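Local coordinates for protein REP-associated tyrosine transposase (Escherichia coli, PDB 4ER8) that binds DNA hairpins of repeated extragenic palindromes and, as a single-strand nuclease, cleaves and recombines the mosaic elements built from them, at residues 107-110 against 111-115; 7-11 against 12-16; 134-137 against 138-141. One frame throughout, in Å; residues are numbered along the deposited sequence.

Contact 1 of 3, residues 107-110 against 111-115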
loop_
_atom_site.group_PDB
_atom_site.type_symbol
_atom_site.label_atom_id
_atom_site.label_comp_id
_atom_site.label_asym_id
_atom_site.label_seq_id
_atom_site.Cartn_x
_atom_site.Cartn_y
_atom_site.Cartn_z
ATOM N N LYS A 107 -1.663 14.335 11.999
ATOM C CA LYS A 107 -0.309 14.566 11.514
ATOM C C LYS A 107 0.264 13.290 10.956
ATOM O O LYS A 107 0.641 13.260 9.790
ATOM C CB LYS A 107 0.617 15.146 12.594
ATOM C CG LYS A 107 0.375 16.654 12.844
ATOM C CD LYS A 107 1.513 17.344 13.617
ATOM C CE LYS A 107 0.943 18.122 14.833
ATOM N NZ LYS A 107 1.471 19.531 14.953
ATOM N N ASP A 108 0.301 12.241 11.781
ATOM C CA ASP A 108 0.860 10.973 11.373
ATOM C C ASP A 108 0.235 10.479 10.086
ATOM O O ASP A 108 0.938 9.923 9.221
ATOM C CB ASP A 108 0.752 9.924 12.460
ATOM C CG ASP A 108 1.847 8.888 12.351
ATOM O OD1 ASP A 108 2.960 9.245 11.885
ATOM O OD2 ASP A 108 1.622 7.712 12.733
ATOM N N TYR A 109 -1.063 10.732 9.935
ATOM C CA TYR A 109 -1.814 10.312 8.759
ATOM C C TYR A 109 -1.262 10.953 7.518
ATOM O O TYR A 109 -0.906 10.270 6.547
ATOM C CB TYR A 109 -3.272 10.672 8.909
ATOM C CG TYR A 109 -4.132 10.414 7.694
ATOM C CD1 TYR A 109 -4.532 9.128 7.347
ATOM C CD2 TYR A 109 -4.605 11.471 6.919
ATOM C CE1 TYR A 109 -5.346 8.900 6.229
ATOM C CE2 TYR A 109 -5.412 11.261 5.818
ATOM C CZ TYR A 109 -5.785 9.972 5.491
ATOM O OH TYR A 109 -6.595 9.771 4.407
ATOM N N ARG A 110 -1.204 12.280 7.541
ATOM C CA ARG A 110 -0.580 13.027 6.454
ATOM C C ARG A 110 0.877 12.633 6.181
ATOM O O ARG A 110 1.240 12.533 5.006
ATOM C CB ARG A 110 -0.674 14.515 6.692
ATOM C CG ARG A 110 -2.062 15.048 6.490
ATOM C CD ARG A 110 -2.240 16.249 7.387
ATOM N NE ARG A 110 -3.576 16.851 7.330
ATOM C CZ ARG A 110 -3.819 18.116 7.671
ATOM N NH1 ARG A 110 -2.817 18.886 8.082
ATOM N NH2 ARG A 110 -5.042 18.605 7.588
ATOM N N HIS A 111 1.707 12.407 7.203
ATOM C CA HIS A 111 3.094 12.010 6.913
ATOM C C HIS A 111 3.054 10.719 6.129
ATOM O O HIS A 111 3.838 10.503 5.200
ATOM C CB HIS A 111 3.999 11.854 8.159
ATOM C CG HIS A 111 4.372 13.157 8.811
ATOM N ND1 HIS A 111 4.773 13.250 10.134
ATOM C CD2 HIS A 111 4.389 14.432 8.328
ATOM C CE1 HIS A 111 5.040 14.514 10.430
ATOM N NE2 HIS A 111 4.793 15.253 9.358
ATOM N N HIS A 112 2.125 9.848 6.502
ATOM C CA HIS A 112 2.069 8.580 5.826
ATOM C C HIS A 112 1.401 8.704 4.466
ATOM O O HIS A 112 1.794 7.975 3.568
ATOM C CB HIS A 112 1.433 7.494 6.678
ATOM C CG HIS A 112 2.335 6.964 7.736
ATOM N ND1 HIS A 112 2.482 7.573 8.967
ATOM C CD2 HIS A 112 3.093 5.845 7.779
ATOM C CE1 HIS A 112 3.336 6.875 9.700
ATOM N NE2 HIS A 112 3.716 5.825 9.004
ATOM N N VAL A 113 0.445 9.613 4.267
ATOM C CA VAL A 113 -0.117 9.723 2.904
ATOM C C VAL A 113 0.982 10.283 1.968
ATOM O O VAL A 113 1.168 9.788 0.861
ATOM C CB VAL A 113 -1.392 10.609 2.781
ATOM C CG1 VAL A 113 -1.729 10.802 1.327
ATOM C CG2 VAL A 113 -2.637 10.053 3.534
ATOM N N ASP A 114 1.697 11.308 2.425
ATOM C CA ASP A 114 2.752 11.943 1.685
ATOM C C ASP A 114 3.775 10.856 1.341
ATOM O O ASP A 114 4.203 10.699 0.164
ATOM C CB ASP A 114 3.467 12.981 2.560
ATOM C CG ASP A 114 2.641 14.255 2.836
ATOM O OD1 ASP A 114 1.545 14.521 2.269
ATOM O OD2 ASP A 114 3.155 15.035 3.654
ATOM N N TYR A 115 4.166 10.107 2.375
ATOM C CA TYR A 115 5.154 9.078 2.220
ATOM C C TYR A 115 4.723 8.159 1.092
ATOM O O TYR A 115 5.552 7.687 0.295
ATOM C CB TYR A 115 5.260 8.243 3.475
ATOM C CG TYR A 115 6.411 7.276 3.365
ATOM C CD1 TYR A 115 7.668 7.580 3.906
ATOM C CD2 TYR A 115 6.263 6.059 2.706
ATOM C CE1 TYR A 115 8.723 6.676 3.828
ATOM C CE2 TYR A 115 7.330 5.135 2.627
ATOM C CZ TYR A 115 8.549 5.460 3.186
ATOM O OH TYR A 115 9.606 4.580 3.055
#

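Contact 2 of 3, residues 7-11 against 12-16. With nucleotides of chain B.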
loop_
_atom_site.group_PDB
_atom_site.type_symbol
_atom_site.label_atom_id
_atom_site.label_comp_id
_atom_site.label_asym_id
_atom_site.label_seq_id
_atom_site.Cartn_x
_atom_site.Cartn_y
_atom_site.Cartn_z
ATOM N N TYR A 7 -1.842 -4.705 15.839
ATOM C CA TYR A 7 -2.513 -3.754 16.671
ATOM C C TYR A 7 -3.958 -3.673 16.148
ATOM O O TYR A 7 -4.236 -3.053 15.122
ATOM C CB TYR A 7 -1.705 -2.473 16.577
ATOM C CG TYR A 7 -2.052 -1.242 17.372
ATOM C CD1 TYR A 7 -3.346 -0.700 17.359
ATOM C CD2 TYR A 7 -1.028 -0.515 18.000
ATOM C CE1 TYR A 7 -3.627 0.521 18.022
ATOM C CE2 TYR A 7 -1.281 0.682 18.662
ATOM C CZ TYR A 7 -2.579 1.209 18.674
ATOM O OH TYR A 7 -2.831 2.419 19.322
ATOM N N TYR A 8 -4.863 -4.355 16.846
ATOM C CA TYR A 8 -6.260 -4.447 16.389
ATOM C C TYR A 8 -7.140 -3.449 17.099
ATOM O O TYR A 8 -7.190 -3.406 18.325
ATOM C CB TYR A 8 -6.840 -5.847 16.613
ATOM C CG TYR A 8 -6.301 -6.939 15.717
ATOM C CD1 TYR A 8 -5.597 -8.015 16.249
ATOM C CD2 TYR A 8 -6.498 -6.909 14.362
ATOM C CE1 TYR A 8 -5.144 -9.033 15.445
ATOM C CE2 TYR A 8 -6.014 -7.928 13.534
ATOM C CZ TYR A 8 -5.336 -8.972 14.082
ATOM O OH TYR A 8 -4.877 -9.994 13.276
ATOM N N ILE A 9 -7.824 -2.625 16.323
ATOM C CA ILE A 9 -8.749 -1.677 16.925
ATOM C C ILE A 9 -9.874 -1.500 15.958
ATOM O O ILE A 9 -9.648 -1.266 14.780
ATOM C CB ILE A 9 -8.076 -0.326 17.353
ATOM C CG1 ILE A 9 -9.058 0.523 18.192
ATOM C CG2 ILE A 9 -7.617 0.457 16.165
ATOM C CD1 ILE A 9 -8.410 1.653 19.077
ATOM N N LYS A 10 -11.096 -1.642 16.454
ATOM C CA LYS A 10 -12.253 -1.559 15.552
ATOM C C LYS A 10 -12.423 -0.148 15.012
ATOM O O LYS A 10 -12.262 0.807 15.746
ATOM C CB LYS A 10 -13.523 -2.067 16.231
ATOM C CG LYS A 10 -13.459 -3.566 16.542
ATOM C CD LYS A 10 -14.660 -4.009 17.379
ATOM C CE LYS A 10 -14.617 -5.512 17.613
ATOM N NZ LYS A 10 -15.964 -5.980 18.051
ATOM N N GLY A 11 -12.733 -0.049 13.719
ATOM C CA GLY A 11 -12.875 1.216 12.998
ATOM C C GLY A 11 -11.558 1.889 12.614
ATOM O O GLY A 11 -11.549 2.963 12.010
ATOM N N GLY A 12 -10.445 1.232 12.941
ATOM C CA GLY A 12 -9.125 1.831 12.878
ATOM C C GLY A 12 -8.591 2.138 11.502
ATOM O O GLY A 12 -9.106 1.652 10.493
ATOM N N THR A 13 -7.526 2.935 11.485
ATOM C CA THR A 13 -6.870 3.298 10.269
ATOM C C THR A 13 -5.448 2.804 10.396
ATOM O O THR A 13 -4.867 2.893 11.477
ATOM C CB THR A 13 -6.939 4.829 10.093
ATOM O OG1 THR A 13 -8.310 5.202 9.805
ATOM C CG2 THR A 13 -6.050 5.288 8.933
ATOM N N TRP A 14 -4.881 2.268 9.319
ATOM C CA TRP A 14 -3.526 1.763 9.362
ATOM C C TRP A 14 -2.786 1.972 8.044
ATOM O O TRP A 14 -3.395 2.176 6.971
ATOM C CB TRP A 14 -3.504 0.254 9.609
ATOM C CG TRP A 14 -4.105 -0.307 10.870
ATOM C CD1 TRP A 14 -3.423 -0.683 12.012
ATOM C CD2 TRP A 14 -5.471 -0.654 11.095
ATOM N NE1 TRP A 14 -4.303 -1.223 12.923
ATOM C CE2 TRP A 14 -5.560 -1.203 12.385
ATOM C CE3 TRP A 14 -6.625 -0.540 10.336
ATOM C CZ2 TRP A 14 -6.756 -1.605 12.933
ATOM C CZ3 TRP A 14 -7.785 -0.950 10.846
ATOM C CH2 TRP A 14 -7.862 -1.488 12.143
ATOM N N PHE A 15 -1.458 1.855 8.152
ATOM C CA PHE A 15 -0.528 1.964 7.044
ATOM C C PHE A 15 0.097 0.585 6.892
ATOM O O PHE A 15 0.400 -0.052 7.921
ATOM C CB PHE A 15 0.573 2.935 7.426
ATOM C CG PHE A 15 1.727 2.968 6.441
ATOM C CD1 PHE A 15 1.668 3.743 5.325
ATOM C CD2 PHE A 15 2.853 2.182 6.639
ATOM C CE1 PHE A 15 2.726 3.755 4.413
ATOM C CE2 PHE A 15 3.893 2.201 5.762
ATOM C CZ PHE A 15 3.845 3.005 4.658
ATOM N N PHE A 16 0.310 0.141 5.647
ATOM C CA PHE A 16 0.814 -1.204 5.401
ATOM C C PHE A 16 1.837 -1.173 4.292
ATOM O O PHE A 16 1.824 -0.272 3.473
ATOM C CB PHE A 16 -0.292 -2.170 4.971
ATOM C CG PHE A 16 -1.441 -2.294 5.917
ATOM C CD1 PHE A 16 -2.627 -1.671 5.653
ATOM C CD2 PHE A 16 -1.361 -3.059 7.025
ATOM C CE1 PHE A 16 -3.743 -1.831 6.471
ATOM C CE2 PHE A 16 -2.485 -3.211 7.892
ATOM C CZ PHE A 16 -3.672 -2.594 7.598
ATOM O "O5'" DG B 1 5.843 1.783 21.037
ATOM C "C5'" DG B 1 6.426 0.630 21.712
ATOM C "C4'" DG B 1 6.084 -0.706 21.081
ATOM O "O4'" DG B 1 4.638 -0.779 20.738
ATOM C "C3'" DG B 1 6.805 -0.963 19.761
ATOM O "O3'" DG B 1 8.142 -1.331 19.969
ATOM C "C2'" DG B 1 5.916 -2.099 19.238
ATOM C "C1'" DG B 1 4.503 -1.633 19.623
ATOM N N9 DG B 1 3.844 -0.778 18.679
ATOM C C8 DG B 1 3.832 0.602 18.737
ATOM N N7 DG B 1 3.144 1.138 17.727
ATOM C C5 DG B 1 2.644 0.061 16.995
ATOM C C6 DG B 1 1.813 0.050 15.850
ATOM O O6 DG B 1 1.368 1.054 15.253
ATOM N N1 DG B 1 1.513 -1.253 15.388
ATOM C C2 DG B 1 1.996 -2.373 16.024
ATOM N N2 DG B 1 1.652 -3.532 15.468
ATOM N N3 DG B 1 2.784 -2.375 17.121
ATOM C C4 DG B 1 3.076 -1.130 17.557
#

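Contact 3 of 3, residues 134-137 against 138-141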
loop_
_atom_site.group_PDB
_atom_site.type_symbol
_atom_site.label_atom_id
_atom_site.label_comp_id
_atom_site.label_asym_id
_atom_site.label_seq_id
_atom_site.Cartn_x
_atom_site.Cartn_y
_atom_site.Cartn_z
ATOM N N PHE A 134 0.808 4.776 -11.122
ATOM C CA PHE A 134 0.358 3.604 -10.373
ATOM C C PHE A 134 0.045 3.943 -8.925
ATOM O O PHE A 134 0.654 3.379 -8.009
ATOM C CB PHE A 134 1.422 2.505 -10.443
ATOM C CG PHE A 134 1.649 1.980 -11.821
ATOM C CD1 PHE A 134 2.852 2.207 -12.475
ATOM C CD2 PHE A 134 0.643 1.279 -12.490
ATOM C CE1 PHE A 134 3.074 1.744 -13.784
ATOM C CE2 PHE A 134 0.841 0.796 -13.811
ATOM C CZ PHE A 134 2.058 1.040 -14.459
ATOM N N SER A 135 -0.884 4.859 -8.701
ATOM C CA SER A 135 -1.244 5.217 -7.340
ATOM C C SER A 135 -2.564 5.966 -7.277
ATOM O O SER A 135 -3.133 6.289 -8.309
ATOM C CB SER A 135 -0.166 6.092 -6.752
ATOM O OG SER A 135 -0.249 7.361 -7.320
ATOM N N THR A 136 -3.029 6.260 -6.069
ATOM C CA THR A 136 -4.222 7.052 -5.891
ATOM C C THR A 136 -3.939 8.574 -5.886
ATOM O O THR A 136 -4.823 9.398 -5.550
ATOM C CB THR A 136 -4.898 6.696 -4.599
ATOM O OG1 THR A 136 -4.014 6.997 -3.504
ATOM C CG2 THR A 136 -5.252 5.235 -4.619
ATOM N N PHE A 137 -2.708 8.944 -6.246
ATOM C CA PHE A 137 -2.341 10.359 -6.245
ATOM C C PHE A 137 -3.275 11.153 -7.136
ATOM O O PHE A 137 -3.904 12.104 -6.700
ATOM C CB PHE A 137 -0.914 10.552 -6.689
ATOM C CG PHE A 137 -0.489 11.986 -6.732
ATOM C CD1 PHE A 137 -0.323 12.721 -5.546
ATOM C CD2 PHE A 137 -0.194 12.601 -7.948
ATOM C CE1 PHE A 137 0.113 14.049 -5.579
ATOM C CE2 PHE A 137 0.226 13.930 -7.992
ATOM C CZ PHE A 137 0.380 14.646 -6.807
ATOM N N HIS A 138 -3.357 10.738 -8.392
ATOM C CA HIS A 138 -4.343 11.262 -9.370
ATOM C C HIS A 138 -5.813 11.167 -8.922
ATOM O O HIS A 138 -6.538 12.126 -9.057
ATOM C CB HIS A 138 -4.085 10.607 -10.720
ATOM C CG HIS A 138 -2.636 10.641 -11.093
ATOM N ND1 HIS A 138 -2.071 11.682 -11.807
ATOM C CD2 HIS A 138 -1.616 9.797 -10.787
ATOM C CE1 HIS A 138 -0.775 11.462 -11.957
ATOM N NE2 HIS A 138 -0.473 10.323 -11.352
ATOM N N ARG A 139 -6.254 10.051 -8.350
ATOM C CA ARG A 139 -7.574 10.081 -7.759
ATOM C C ARG A 139 -7.682 11.291 -6.820
ATOM O O ARG A 139 -8.701 11.991 -6.837
ATOM C CB ARG A 139 -7.919 8.797 -7.009
ATOM C CG ARG A 139 -9.309 8.814 -6.395
ATOM C CD ARG A 139 -9.458 7.871 -5.194
ATOM N NE ARG A 139 -8.898 8.482 -3.984
ATOM C CZ ARG A 139 -8.386 7.832 -2.947
ATOM N NH1 ARG A 139 -8.323 6.503 -2.943
ATOM N NH2 ARG A 139 -7.914 8.525 -1.923
ATOM N N ASP A 140 -6.636 11.550 -6.032
ATOM C CA ASP A 140 -6.687 12.557 -4.975
ATOM C C ASP A 140 -6.559 13.968 -5.491
ATOM O O ASP A 140 -7.201 14.870 -4.950
ATOM C CB ASP A 140 -5.613 12.305 -3.933
ATOM C CG ASP A 140 -5.986 11.195 -2.968
ATOM O OD1 ASP A 140 -7.121 10.675 -3.045
ATOM O OD2 ASP A 140 -5.148 10.849 -2.115
ATOM N N VAL A 141 -5.732 14.160 -6.523
ATOM C CA VAL A 141 -5.653 15.423 -7.266
ATOM C C VAL A 141 -6.995 15.770 -7.907
ATOM O O VAL A 141 -7.315 16.941 -8.079
ATOM C CB VAL A 141 -4.666 15.310 -8.444
ATOM C CG1 VAL A 141 -4.640 16.610 -9.316
ATOM C CG2 VAL A 141 -3.263 14.914 -7.951
#

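Contact 1 of 3, residues 107-110 against 111-115
Helix 106-122, which also carries the nickel ligand N119, is where D108 and H112 meet one turn apart. Its i to i+4 backbone bonds include V113 N to Y109 O at 2.7 Å and D114 N to R110 O at 2.9 Å. The main evidence for the contact is a doubly used carbonyl: D108 O accepts from H112 N at 3.0 Å, the ordinary helical bond, and from the side-chain atom H112 ND1 at 2.8 Å. The two donors come from opposite faces of the carbonyl plane. ND1 stands 37° above that plane, not on a lone pair, whereas D108 O lies almost exactly in the plane of the imidazole. With CG of H112 anti to the carbonyl carbon (chi1 -77°) the ring lies on the backbone-N side, back toward D108, and the ND1 bond holds its rotation. The D108 carboxylate stands nearly perpendicular to this ring, its OD1 3.2 Å from H112 CE1; its OD2 is bonded to H101, on strand 99-102. H112 also meets the rings of H101, F15 and F157, so its buried imidazole sits between helix and sheet with ND1 satisfied by its own helix.

In HUH nucleases of the single-tyrosine class, a helix of this kind typically bears the nucleophilic tyrosine beside the metal site; Y115, on this helix, has its OH hydrogen-bonded to the nickel ligand E161, a position consistent with that role. On the neighbouring side of the same turns, V113 CG2 sits over one face of the Y109 ring as a CH-pi contact, 3.8 Å from the centroid and displaced toward the rim, with its closest approach to Y109 CZ. Y109 OH is hydrogen-bonded to N51, and both side chains pack on I63 of strand 59-65.

Contact 2 of 3, residues 7-11 against 12-16
W14 turns its indole edge back against the loop that precedes it, and NE1 donates to Y7 O at 2.9 Å. The acceptor lies 17° out of the indole plane and the N-H...O angle is 146°, so the bond is moderately bent at the donor. With CG of W14 anti to the carbonyl carbon (chi1 -60°), the side chain reaches across the inside of the loop, and its six-membered ring arrives beside I9. There CH2 comes within 3.2 Å of I9 O, while the side chains cross at an angle, I9 CG2 lying 3.9 Å from W14 CZ2. The ring of F73 meets the indole edge-to-face.

The loop ends in a type II beta turn from I9 to G12, supported by the G12 N to I9 O bond of 3.2 Å and by the positive phi of G11. It delivers the chain into strand 13-19, an inner strand of the antiparallel sheet that forms the core of this RNA-recognition-motif-like HUH domain. The side chain of Y7 turns to DG1 of chain B, its ring meeting the base obliquely, neither face-on nor edge-on: Y7 CB is 3.6 Å from N1 of the guanine, and Y7 CD2 is 3.6 Å from C6 of the same base. Y7 N is hydrogen-bonded to E100 of strand 99-102.

Contact 3 of 3, residues 134-137 against 138-141
The chain passes from loop into helix 137-142 with T136 at the N-cap position, and the first helical bonds run from D140 N to T136 O (2.9 Å) and from V141 N to F137 O (2.8 Å). F137 carries the apolar part. With CG anti to the backbone N (chi1 179°), its ring lies beside the helix, where V141 CG2 covers one face in a CH-pi contact, 3.8 Å from the centroid and shifted toward the rim. The ring's edge is directed at H138: CD2 stands over the centre of the imidazole, and planes at 86° with centroids 5.5 Å apart define a T-shaped pair. H138 NE2 is hydrogen-bonded to W132 O, which helps to fix this imidazole.

On another side of the turn T136 and R139 run side by side, T136 CB resting over one guanidinium face and CG2 lying 3.7 Å from R139 NH1. R139 NH2 forms a salt bridge with D140 OD1 at 2.6 Å, though as a hydrogen bond it is weak; the guanidinium also reaches backbone oxygens of I50 and N51. T136 OG1 and D140 OD2 both bond to Y117 OH. T136 makes no side-chain capping bond; one residue earlier, S135 OG accepts from F137 N at 3.1 Å, forming an ST turn that leads into the helix.

In the fold
From the N terminus, contact 2 (7-11 with 12-16) comes first and closes the turn leading into strand 13-19. Contact 1 follows within helix 106-122 and contact 3 at the start of helix 137-142; neither closes a long loop, and the three lie in series without nesting or crossing. Contacts 1 and 2 touch, H112 CD2 packing 3.5 Å from F15 CG, which joins the helix to an inner strand of the sheet. Contact 3 stays about 5 Å from contact 1 at the nearest atoms; it is tied to helix 106-122 further along and to the outermost strand 49-55.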